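Local coordinates for glucokinase (Leishmania braziliensis MHOM/BR/75/M2904, PDB 6EDI), which phosphorylates glucose at its 6-hydroxyl, most probably with ATP as the phosphate donor, at the interface of chains A and B. Sequence-based numbering; all coordinates share one arbitrary frame. Chains: chain A/B, Glucokinase.

Contact 1: the interface of chains A and B. Residues chain A 204, 218, 220, 231, 341; chain B 204, 218, 220, 231, 233.
B:Leu231 lies over the imidazole of A:His220, its CG 3.8 Å from the ring centroid in a CH-pi contact. A:Leu231 covers the B:His220 ring in the same manner, so the two-fold makes a reciprocal pair. In both chains the CD2 branch does most of the touching: CD2 of B:Leu231 comes 3.6 Å from CG of A:His220 and also reaches tip to tip toward CD2 of A:Leu218 at 3.7 Å. Near the symmetry axis CD2 of A:Leu231 and CD2 of B:Leu231 meet end on at 3.9 Å. Each leucine has CG anti to its carbonyl carbon (chi1 -81° in A, -78° in B), a turn that swings the CG branch point toward the partner, with CD2 making the closer contacts. Beside this row, CD2 of B:Leu233 packs on the CD1-CE1 side of the A:Phe341 ring, 3.7 Å from CE1, the two side chains pointing the same way.

Behind the rings, Arg204 steadies them. A:Arg204 runs out extended and hands its NE hydrogen to ND1 of A:His220 at 2.9 Å, nearly straight (175° at H) and close to both planes, which helps fix the rotation of the imidazole under the leucine. NH1 of A:Arg204 bonds to the carbonyl O of A:Phe341, tying the guanidinium to the end of helix 317-341, while NH2 passes across CB of B:Leu231 at 3.4 Å. B:Arg204 holds B:His220 in the same way through NE.

This largely apolar patch, centred on strands 214-222 and 227-233, joins the two subunits of the glucokinase dimer across the two-fold, one leucine from each slotting against a histidine steadied by arginine.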
# COMPACT_ATOMS: atom_id res chain seq x y z
N ARG A 204 7.66 4.99 -6.36
CA ARG A 204 7.40 4.57 -4.99
C ARG A 204 8.69 4.30 -4.26
O ARG A 204 9.66 3.79 -4.82
CB ARG A 204 6.54 3.31 -4.94
CG ARG A 204 5.06 3.54 -5.17
CD ARG A 204 4.33 2.22 -5.29
NE ARG A 204 2.89 2.42 -5.44
CZ ARG A 204 2.05 1.43 -5.69
NH1 ARG A 204 2.52 0.20 -5.79
NH2 ARG A 204 0.75 1.67 -5.82
N LEU A 218 4.98 3.34 3.05
CA LEU A 218 5.24 3.47 1.63
C LEU A 218 5.05 4.90 1.22
O LEU A 218 3.99 5.50 1.49
CB LEU A 218 4.31 2.55 0.83
CG LEU A 218 4.39 2.68 -0.69
CD1 LEU A 218 5.54 1.85 -1.27
CD2 LEU A 218 3.06 2.36 -1.35
N HIS A 220 4.15 6.81 -1.72
CA HIS A 220 3.57 6.56 -3.04
C HIS A 220 3.67 7.82 -3.88
O HIS A 220 3.28 8.90 -3.42
CB HIS A 220 2.11 6.13 -2.89
CG HIS A 220 1.38 6.01 -4.20
ND1 HIS A 220 1.68 5.05 -5.14
CD2 HIS A 220 0.35 6.73 -4.72
CE1 HIS A 220 0.88 5.18 -6.18
NE2 HIS A 220 0.06 6.19 -5.95
N LEU A 231 1.76 6.10 3.04
CA LEU A 231 0.81 5.21 3.68
C LEU A 231 1.56 4.49 4.77
O LEU A 231 2.60 3.88 4.50
CB LEU A 231 0.24 4.20 2.69
CG LEU A 231 -0.89 4.67 1.77
CD1 LEU A 231 -0.37 5.66 0.74
CD2 LEU A 231 -1.59 3.50 1.06
N PHE A 341 4.62 -3.95 -4.10
CA PHE A 341 4.54 -2.53 -4.41
C PHE A 341 5.32 -2.08 -5.65
O PHE A 341 5.16 -0.91 -6.11
CB PHE A 341 5.04 -1.75 -3.19
CG PHE A 341 4.23 -1.98 -1.95
CD1 PHE A 341 2.87 -1.67 -1.93
CD2 PHE A 341 4.83 -2.46 -0.78
CE1 PHE A 341 2.11 -1.84 -0.78
CE2 PHE A 341 4.08 -2.65 0.39
CZ PHE A 341 2.71 -2.35 0.39
N ARG B 204 -9.83 2.36 4.73
CA ARG B 204 -9.17 1.68 3.65
C ARG B 204 -10.03 0.53 3.18
O ARG B 204 -10.61 -0.19 4.00
CB ARG B 204 -7.82 1.14 4.13
CG ARG B 204 -6.67 2.10 3.96
CD ARG B 204 -5.39 1.43 4.38
NE ARG B 204 -4.28 2.37 4.48
CZ ARG B 204 -3.12 2.11 5.07
NH1 ARG B 204 -2.91 0.92 5.61
NH2 ARG B 204 -2.17 3.03 5.10
N LEU B 218 -5.69 -1.10 -3.55
CA LEU B 218 -6.11 -0.55 -2.26
C LEU B 218 -6.78 0.80 -2.45
O LEU B 218 -6.20 1.70 -3.05
CB LEU B 218 -4.91 -0.43 -1.32
CG LEU B 218 -5.11 0.21 0.06
CD1 LEU B 218 -5.98 -0.64 0.96
CD2 LEU B 218 -3.74 0.44 0.74
N HIS B 220 -7.25 3.89 -0.53
CA HIS B 220 -6.75 4.48 0.71
C HIS B 220 -7.55 5.73 1.02
O HIS B 220 -7.72 6.59 0.16
CB HIS B 220 -5.26 4.82 0.63
CG HIS B 220 -4.73 5.54 1.84
ND1 HIS B 220 -4.63 4.95 3.09
CD2 HIS B 220 -4.28 6.81 2.00
CE1 HIS B 220 -4.15 5.82 3.95
NE2 HIS B 220 -3.92 6.96 3.32
N LEU B 231 -4.28 2.71 -4.85
CA LEU B 231 -2.95 2.26 -5.23
C LEU B 231 -3.04 0.92 -5.92
O LEU B 231 -3.66 -0.01 -5.39
CB LEU B 231 -2.04 2.14 -4.00
CG LEU B 231 -1.49 3.46 -3.50
CD1 LEU B 231 -2.56 4.27 -2.75
CD2 LEU B 231 -0.29 3.20 -2.61
N LEU B 233 -1.72 -2.68 -6.91
CA LEU B 233 -0.88 -3.59 -6.12
C LEU B 233 -0.62 -4.90 -6.86
O LEU B 233 -1.29 -5.23 -7.84
CB LEU B 233 -1.53 -3.90 -4.76
CG LEU B 233 -1.88 -2.77 -3.80
CD1 LEU B 233 -2.80 -3.22 -2.68
CD2 LEU B 233 -0.60 -2.17 -3.26

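Contact 2: the interface of chains A and B. Residues chain A 237-239, 271-272; chain B 241, 336, 339, 376-377.
In B:Glu336 a first torsion of -51°, with CG anti to the carbonyl carbon, and a bend at chi2 lift the carboxylate off helix 317-341 to meet A:Ser239 across the interface. A:Ser239 answers with OG anti to its own carbonyl carbon (chi1 -54°), which sets the hydroxyl beside its backbone N, and the two donors grip different oxygens of the one carboxylate. The hydroxyl OG of A:Ser239 gives a 2.6 Å hydrogen bond to the syn lone pair of B:Glu336 OE2; the backbone N of A:Ser239 bonds to B:Glu336 OE1 at 2.8 Å, also on the syn side but 31° out of the plane.

Chain B supplies a second donor to each oxygen. OG of B:Ser241 reaches OE2 from well above the carboxylate plane. NE2 of B:His376 bonds to OE1 of B:Glu336 at 3.1 Å, approaching from the face opposite to A:Ser239 N, with the oxygen lying in the imidazole plane. Four donors therefore surround the carboxylate and limit its rotation; such a setting would be expected to favour the ionised form of the glutamate. B:His376 NE2 is also 3.0 Å from OG of A:Ser239, close enough for a hydrogen bond, although NE2 already points a hydrogen at OE1 and the two acceptors would have to share it.

Around this polar knot the contacts are mostly apolar. The A:Leu238 side chain crosses that of B:Glu336 at about a right angle, laying CD1 against its aliphatic CB. CG of B:Met339, one helical turn further on, packs against CB of A:Ser237 at 3.6 Å. At the other flank the loop of A:Val271 and A:Ala272 rests on the start of helix 377-382, where CB of B:Ala377 sits 3.7 Å from CG1 of A:Val271 and also faces the carbonyl O of A:Ala272.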
# COMPACT_ATOMS: atom_id res chain seq x y z
N SER A 237 4.38 -7.35 10.10
CA SER A 237 3.40 -8.28 10.69
C SER A 237 2.84 -9.25 9.66
O SER A 237 1.92 -10.04 9.95
CB SER A 237 2.27 -7.53 11.38
OG SER A 237 2.76 -6.77 12.47
N LEU A 238 3.41 -9.21 8.46
CA LEU A 238 3.12 -10.22 7.45
C LEU A 238 3.79 -11.54 7.87
O LEU A 238 4.92 -11.54 8.37
CB LEU A 238 3.61 -9.72 6.08
CG LEU A 238 4.02 -10.59 4.90
CD1 LEU A 238 2.84 -11.25 4.22
CD2 LEU A 238 4.80 -9.72 3.89
N SER A 239 3.07 -12.64 7.71
CA SER A 239 3.64 -13.97 7.97
C SER A 239 4.90 -14.23 7.14
O SER A 239 4.98 -13.82 5.99
CB SER A 239 2.62 -15.06 7.67
OG SER A 239 1.42 -14.83 8.36
N VAL A 271 1.68 -22.25 13.42
CA VAL A 271 1.35 -20.92 12.92
C VAL A 271 2.62 -20.17 12.51
O VAL A 271 3.52 -20.02 13.33
CB VAL A 271 0.66 -20.09 14.02
CG1 VAL A 271 0.11 -18.79 13.44
CG2 VAL A 271 -0.46 -20.88 14.71
N ALA A 272 2.67 -19.66 11.28
CA ALA A 272 3.83 -18.90 10.79
C ALA A 272 4.14 -17.72 11.72
O ALA A 272 3.21 -17.07 12.22
CB ALA A 272 3.60 -18.41 9.38
N SER B 241 2.22 -18.06 2.54
CA SER B 241 2.75 -18.04 3.90
C SER B 241 3.29 -19.40 4.31
O SER B 241 2.82 -20.44 3.82
CB SER B 241 1.66 -17.59 4.87
OG SER B 241 1.54 -16.18 4.83
N GLU B 336 -3.07 -11.87 5.06
CA GLU B 336 -1.86 -11.07 4.97
C GLU B 336 -2.12 -9.65 4.50
O GLU B 336 -1.49 -8.72 4.98
CB GLU B 336 -0.84 -11.73 4.03
CG GLU B 336 -0.58 -13.19 4.34
CD GLU B 336 0.04 -13.41 5.70
OE1 GLU B 336 0.66 -12.47 6.26
OE2 GLU B 336 -0.08 -14.53 6.21
N MET B 339 -3.86 -7.82 7.45
CA MET B 339 -2.89 -7.38 8.46
C MET B 339 -2.05 -6.20 7.97
O MET B 339 -1.88 -5.21 8.68
CB MET B 339 -1.98 -8.52 8.89
CG MET B 339 -1.01 -8.12 10.01
SD MET B 339 -1.88 -7.68 11.52
CE MET B 339 -1.22 -6.05 11.87
N HIS B 376 -4.51 -16.50 11.31
CA HIS B 376 -3.30 -15.68 11.26
C HIS B 376 -2.77 -15.42 12.66
O HIS B 376 -3.54 -15.25 13.61
CB HIS B 376 -3.59 -14.34 10.58
CG HIS B 376 -2.36 -13.63 10.12
ND1 HIS B 376 -1.54 -12.91 10.97
CD2 HIS B 376 -1.80 -13.54 8.89
CE1 HIS B 376 -0.53 -12.41 10.28
NE2 HIS B 376 -0.67 -12.77 9.01
N ALA B 377 -1.45 -15.42 12.80
CA ALA B 377 -0.83 -15.19 14.12
C ALA B 377 -1.31 -13.90 14.75
O ALA B 377 -1.39 -13.79 15.98
CB ALA B 377 0.67 -15.18 14.01

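About 20 Å separates the C-alpha centres of contact 1 and contact 2. Within chain A, strand 227-233 of contact 1 leads within a few residues into the 3-10 helix 235-237 and the serine-bearing loop of contact 2. Helix 317-341 serves both through its two copies, giving contact 2 a glutamate and a methionine from chain B and contact 1 its last residue from chain A. The dimer is thus joined by a largely apolar patch straddling the two-fold and a polar one displaced mainly along the axis and set to one side. The symmetry twin of contact 2 should help fix the subunits' relative orientation.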